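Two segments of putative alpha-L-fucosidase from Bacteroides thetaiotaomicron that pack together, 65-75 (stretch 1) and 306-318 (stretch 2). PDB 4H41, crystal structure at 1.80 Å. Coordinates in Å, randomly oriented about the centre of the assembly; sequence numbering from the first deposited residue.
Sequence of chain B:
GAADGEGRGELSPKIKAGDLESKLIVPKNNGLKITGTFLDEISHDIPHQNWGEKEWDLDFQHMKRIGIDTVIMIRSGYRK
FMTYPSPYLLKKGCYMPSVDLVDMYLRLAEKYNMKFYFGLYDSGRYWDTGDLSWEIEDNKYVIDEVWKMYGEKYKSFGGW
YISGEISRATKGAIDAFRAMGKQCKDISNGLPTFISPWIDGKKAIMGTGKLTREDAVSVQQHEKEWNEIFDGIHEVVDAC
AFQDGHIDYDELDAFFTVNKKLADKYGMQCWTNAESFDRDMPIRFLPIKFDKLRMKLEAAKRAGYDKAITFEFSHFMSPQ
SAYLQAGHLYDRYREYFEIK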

# COMPACT_ATOMS: atom_id res chain seq x y z
N ARG B 65 25.00 11.84 4.96
CA ARG B 65 24.84 13.10 4.24
C ARG B 65 23.98 14.10 4.99
O ARG B 65 24.24 15.30 4.91
N ILE B 66 22.92 13.66 5.69
CA ILE B 66 22.05 14.59 6.40
C ILE B 66 22.40 14.75 7.88
O ILE B 66 21.68 15.45 8.59
N GLY B 67 23.51 14.18 8.34
CA GLY B 67 23.95 14.37 9.71
C GLY B 67 23.41 13.40 10.73
O GLY B 67 23.48 13.67 11.92
N ILE B 68 22.96 12.22 10.30
CA ILE B 68 22.56 11.20 11.26
C ILE B 68 23.86 10.71 11.91
O ILE B 68 24.85 10.45 11.22
N ASP B 69 23.87 10.64 13.24
CA ASP B 69 25.05 10.18 13.98
C ASP B 69 24.75 8.98 14.86
O ASP B 69 25.66 8.51 15.57
N THR B 70 23.49 8.55 14.92
CA THR B 70 23.03 7.48 15.81
C THR B 70 22.08 6.57 15.07
O THR B 70 21.17 7.05 14.42
N VAL B 71 22.29 5.26 15.16
CA VAL B 71 21.38 4.27 14.57
C VAL B 71 20.95 3.30 15.65
O VAL B 71 21.78 2.88 16.50
N ILE B 72 19.66 2.99 15.69
CA ILE B 72 19.08 2.19 16.75
C ILE B 72 18.39 0.98 16.18
O ILE B 72 17.31 1.14 15.56
N MSE B 73 18.92 -0.22 16.43
CA MSE B 73 18.27 -1.45 15.94
C MSE B 73 17.10 -1.69 16.84
O MSE B 73 17.30 -1.86 18.03
N ILE B 74 15.90 -1.58 16.32
CA ILE B 74 14.72 -1.44 17.18
C ILE B 74 14.43 -2.62 18.12
O ILE B 74 14.08 -2.37 19.27
N ARG B 75 14.62 -3.87 17.69
CA ARG B 75 14.44 -5.01 18.59
C ARG B 75 15.23 -6.19 18.08
O ARG B 75 15.06 -6.65 16.93
N ASP B 306 16.36 18.05 23.11
CA ASP B 306 17.78 17.77 22.99
C ASP B 306 18.14 17.08 21.73
O ASP B 306 19.25 17.24 21.29
N LYS B 307 17.29 16.19 21.23
CA LYS B 307 17.58 15.41 20.03
C LYS B 307 16.33 14.95 19.34
O LYS B 307 15.31 14.69 19.99
N ALA B 308 16.40 14.84 18.01
CA ALA B 308 15.30 14.24 17.23
C ALA B 308 15.83 12.99 16.57
O ALA B 308 16.89 12.99 15.94
N ILE B 309 15.10 11.91 16.73
CA ILE B 309 15.36 10.65 16.04
C ILE B 309 14.11 10.38 15.21
O ILE B 309 13.10 11.04 15.41
N THR B 310 14.15 9.39 14.30
CA THR B 310 12.97 9.06 13.54
C THR B 310 12.79 7.58 13.37
O THR B 310 13.77 6.84 13.19
N PHE B 311 11.55 7.16 13.39
CA PHE B 311 11.08 5.89 12.83
C PHE B 311 10.48 6.31 11.49
O PHE B 311 9.42 6.94 11.48
N GLU B 312 11.11 6.03 10.34
CA GLU B 312 12.35 5.29 10.15
C GLU B 312 12.96 5.74 8.85
O GLU B 312 12.26 5.79 7.84
N PHE B 313 14.23 6.05 8.86
CA PHE B 313 14.87 6.59 7.66
C PHE B 313 14.79 5.67 6.45
O PHE B 313 14.39 6.14 5.37
N SER B 314 15.22 4.41 6.60
CA SER B 314 15.35 3.51 5.43
C SER B 314 14.07 3.37 4.59
O SER B 314 14.17 3.23 3.38
N HIS B 315 12.91 3.27 5.23
CA HIS B 315 11.66 3.15 4.49
C HIS B 315 11.06 4.49 4.13
O HIS B 315 10.41 4.62 3.07
N PHE B 316 11.13 5.45 5.06
CA PHE B 316 10.34 6.66 4.92
C PHE B 316 11.07 7.93 4.53
O PHE B 316 10.39 8.86 4.13
N MSE B 317 12.40 7.97 4.55
CA MSE B 317 13.16 9.14 4.11
C MSE B 317 14.28 8.82 3.17
O MSE B 317 14.95 9.74 2.73
N SER B 318 14.51 7.58 2.84
CA SER B 318 15.69 7.28 2.04
C SER B 318 15.48 7.40 0.55
O SER B 318 14.53 6.84 0.03

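Two segments far apart in sequence can be held together almost entirely by side chains, and the pairing of residues 65-75 with 306-318 in this putative alpha-L-fucosidase is a compact example. No backbone hydrogen bond links the two stretches. CA of Thr 70 and CA of Ile 309 lie 8.3 Å apart, so the side chains must fill the gap, and the two stretches bury 351 Å² between them, both sides summed.

At the start of stretch 1, Arg 65 extends out of reach, with its first three chi angles all t, and finds its partners elsewhere in the structure. The first residue to point in is Ile 66. Its p, t rotamer carries CD1 to the ring of Phe 313, 3.8 Å from CE2, and the same CD1 atom lies 4.5 Å from the CE methyl of Met 317, a selenomethionine in the m, t, p conformation. Phe 313, with chi1 at t, opens the short helix 313-316 and Met 317 directly follows it; the backbone N of Met 317 still hydrogen-bonds to O of Phe 313. The helix is capped by Glu 312, whose OE1 accepts from His 315 N at 2.9 Å; Glu 312 itself is out of reach of stretch 1.

Gly 67 makes no contact. Its backbone, with phi at 88°, would jam a CB against the preceding carbonyl oxygen, and this local geometry by itself calls for glycine. Beyond this turn, Ile 68 adopts m, t and brings its CD1 to 3.9 Å from CD2 of Phe 313, so that Ile 66 and Ile 68 share one aromatic ring, both approaching it obliquely.

Asp 69 introduces the polar part of the contact. Its CA-to-CB bond runs sideways, but a p rotamer brings the carboxylate nearer to stretch 2, where OD1 forms a salt bridge with NZ of Lys 307 at 2.9 Å. The lysine reaches it through three t torsions and a final p. A water reinforces the pair, donating to Asp 69 OD2 and accepting from Lys 307 NZ, each at 3.1 Å. Thr 70, an m rotamer, donates from OG1 to OD1 of Asp 69 at 2.7 Å, giving that oxygen a second donor, and its OG1 also lies 3.7 Å from CE of Lys 307.

From Thr 70 the chain runs as a strand, and alternation governs the packing: Thr 70 and Ile 72 point toward stretch 2, whereas Val 71 and the selenomethionine Met 73 are out of reach. Ile 72, m at chi1 but between wells at chi2 (114°), meets Ile 309, a p, t rotamer, with their CD1 atoms 4.2 Å apart. Ile 74 continues the inward series beyond the strand. Fully extended as t, t, it places CD1 3.7 Å from CE2 of Phe 311, whose t rotamer brings a sideways-starting ring closer. The principle is a familiar one: alternate residues supply the apolar contacts, while a salt bridge between two partly exposed residues adds the polar link.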

# COMPACT_ATOMS: atom_id res chain seq x y z
CB ARG B 65 24.26 12.83 2.87
CG ARG B 65 24.15 14.05 2.01
CD ARG B 65 23.61 13.68 0.67
NE ARG B 65 23.54 14.86 -0.20
CZ ARG B 65 23.03 14.86 -1.42
NH1 ARG B 65 22.52 13.74 -1.94
NH2 ARG B 65 23.03 15.97 -2.14
CB ILE B 66 20.55 14.26 6.21
CG1 ILE B 66 20.16 12.89 6.79
CG2 ILE B 66 20.17 14.38 4.77
CD1 ILE B 66 18.64 12.73 7.00
CB ILE B 68 21.70 10.10 10.61
CG1 ILE B 68 20.23 10.63 10.43
CG2 ILE B 68 21.72 8.80 11.45
CD1 ILE B 68 19.38 9.84 9.55
CB ASP B 69 25.62 11.35 14.82
CG ASP B 69 24.72 11.96 15.89
OD1 ASP B 69 23.92 11.22 16.50
OD2 ASP B 69 24.87 13.16 16.16
CB THR B 70 22.33 8.10 17.03
OG1 THR B 70 23.25 8.91 17.75
CG2 THR B 70 21.77 7.06 17.98
CB VAL B 71 21.98 3.57 13.34
CG1 VAL B 71 22.18 4.55 12.21
CG2 VAL B 71 23.30 2.87 13.69
CB ILE B 72 18.08 3.01 17.59
CG1 ILE B 72 18.70 4.33 18.13
CG2 ILE B 72 17.51 2.12 18.70
CD1 ILE B 72 18.08 5.58 17.55
CB MSE B 73 19.25 -2.62 15.93
CG MSE B 73 18.72 -3.77 15.07
SE MSE B 73 19.90 -5.31 15.24
CE MSE B 73 19.62 -5.59 17.04
CB ILE B 74 13.47 -1.03 16.33
CG1 ILE B 74 12.38 -0.43 17.22
CG2 ILE B 74 12.96 -2.17 15.49
CD1 ILE B 74 11.28 0.34 16.45
CB ARG B 75 12.97 -5.36 18.84
CG ARG B 75 12.15 -5.71 17.61
CD ARG B 75 10.67 -5.70 17.92
NE ARG B 75 10.15 -4.38 18.26
CZ ARG B 75 9.72 -3.45 17.41
NH1 ARG B 75 9.75 -3.67 16.09
NH2 ARG B 75 9.28 -2.28 17.85
CB ASP B 306 18.26 16.88 24.18
CG ASP B 306 17.93 17.48 25.51
OD1 ASP B 306 18.21 18.67 25.69
OD2 ASP B 306 17.26 16.81 26.31
CB LYS B 307 18.43 14.16 20.39
CG LYS B 307 19.11 13.44 19.22
CD LYS B 307 19.85 12.17 19.70
CE LYS B 307 20.73 11.48 18.66
NZ LYS B 307 21.81 12.36 18.17
CB ALA B 308 14.74 15.20 16.20
CB ILE B 309 15.73 9.50 17.01
CG1 ILE B 309 14.51 9.05 17.86
CG2 ILE B 309 16.93 9.93 17.88
CD1 ILE B 309 14.80 7.84 18.75
CB THR B 310 13.04 9.74 12.11
OG1 THR B 310 11.81 9.54 11.39
CG2 THR B 310 14.18 9.20 11.24
CB PHE B 311 10.08 5.17 13.73
CG PHE B 311 9.78 3.78 13.21
CD1 PHE B 311 8.88 3.58 12.18
CD2 PHE B 311 10.54 2.69 13.64
CE1 PHE B 311 8.71 2.34 11.60
CE2 PHE B 311 10.35 1.43 13.08
CZ PHE B 311 9.42 1.26 12.07
CB GLU B 312 12.06 3.77 10.11
CG GLU B 312 13.32 2.92 10.14
CD GLU B 312 13.54 1.94 9.00
OE1 GLU B 312 12.91 2.11 7.93
OE2 GLU B 312 14.38 1.01 9.15
CB PHE B 313 16.32 6.93 7.94
CG PHE B 313 17.06 7.49 6.76
CD1 PHE B 313 17.73 6.66 5.87
CD2 PHE B 313 17.14 8.86 6.56
CE1 PHE B 313 18.40 7.18 4.77
CE2 PHE B 313 17.78 9.38 5.44
CZ PHE B 313 18.42 8.53 4.56
CB SER B 314 15.88 2.16 5.83
OG SER B 314 17.16 2.36 6.42
CB HIS B 315 10.61 2.39 5.32
CG HIS B 315 10.83 0.91 5.38
ND1 HIS B 315 11.72 0.35 6.26
CD2 HIS B 315 10.24 -0.08 4.68
CE1 HIS B 315 11.65 -0.96 6.07
NE2 HIS B 315 10.73 -1.26 5.16
CB PHE B 316 9.51 6.87 6.18
CG PHE B 316 8.65 5.65 6.45
CD1 PHE B 316 7.61 5.32 5.59
CD2 PHE B 316 8.90 4.81 7.52
CE1 PHE B 316 6.82 4.19 5.81
CE2 PHE B 316 8.09 3.69 7.76
CZ PHE B 316 7.09 3.36 6.88
CB MSE B 317 13.72 9.92 5.31
CG MSE B 317 12.72 10.30 6.30
SE MSE B 317 13.54 11.37 7.77
CE MSE B 317 14.19 12.87 6.69
CB SER B 318 16.14 5.85 2.31
OG SER B 318 17.21 5.49 1.44
O HOH W 1 24.56 13.20 19.22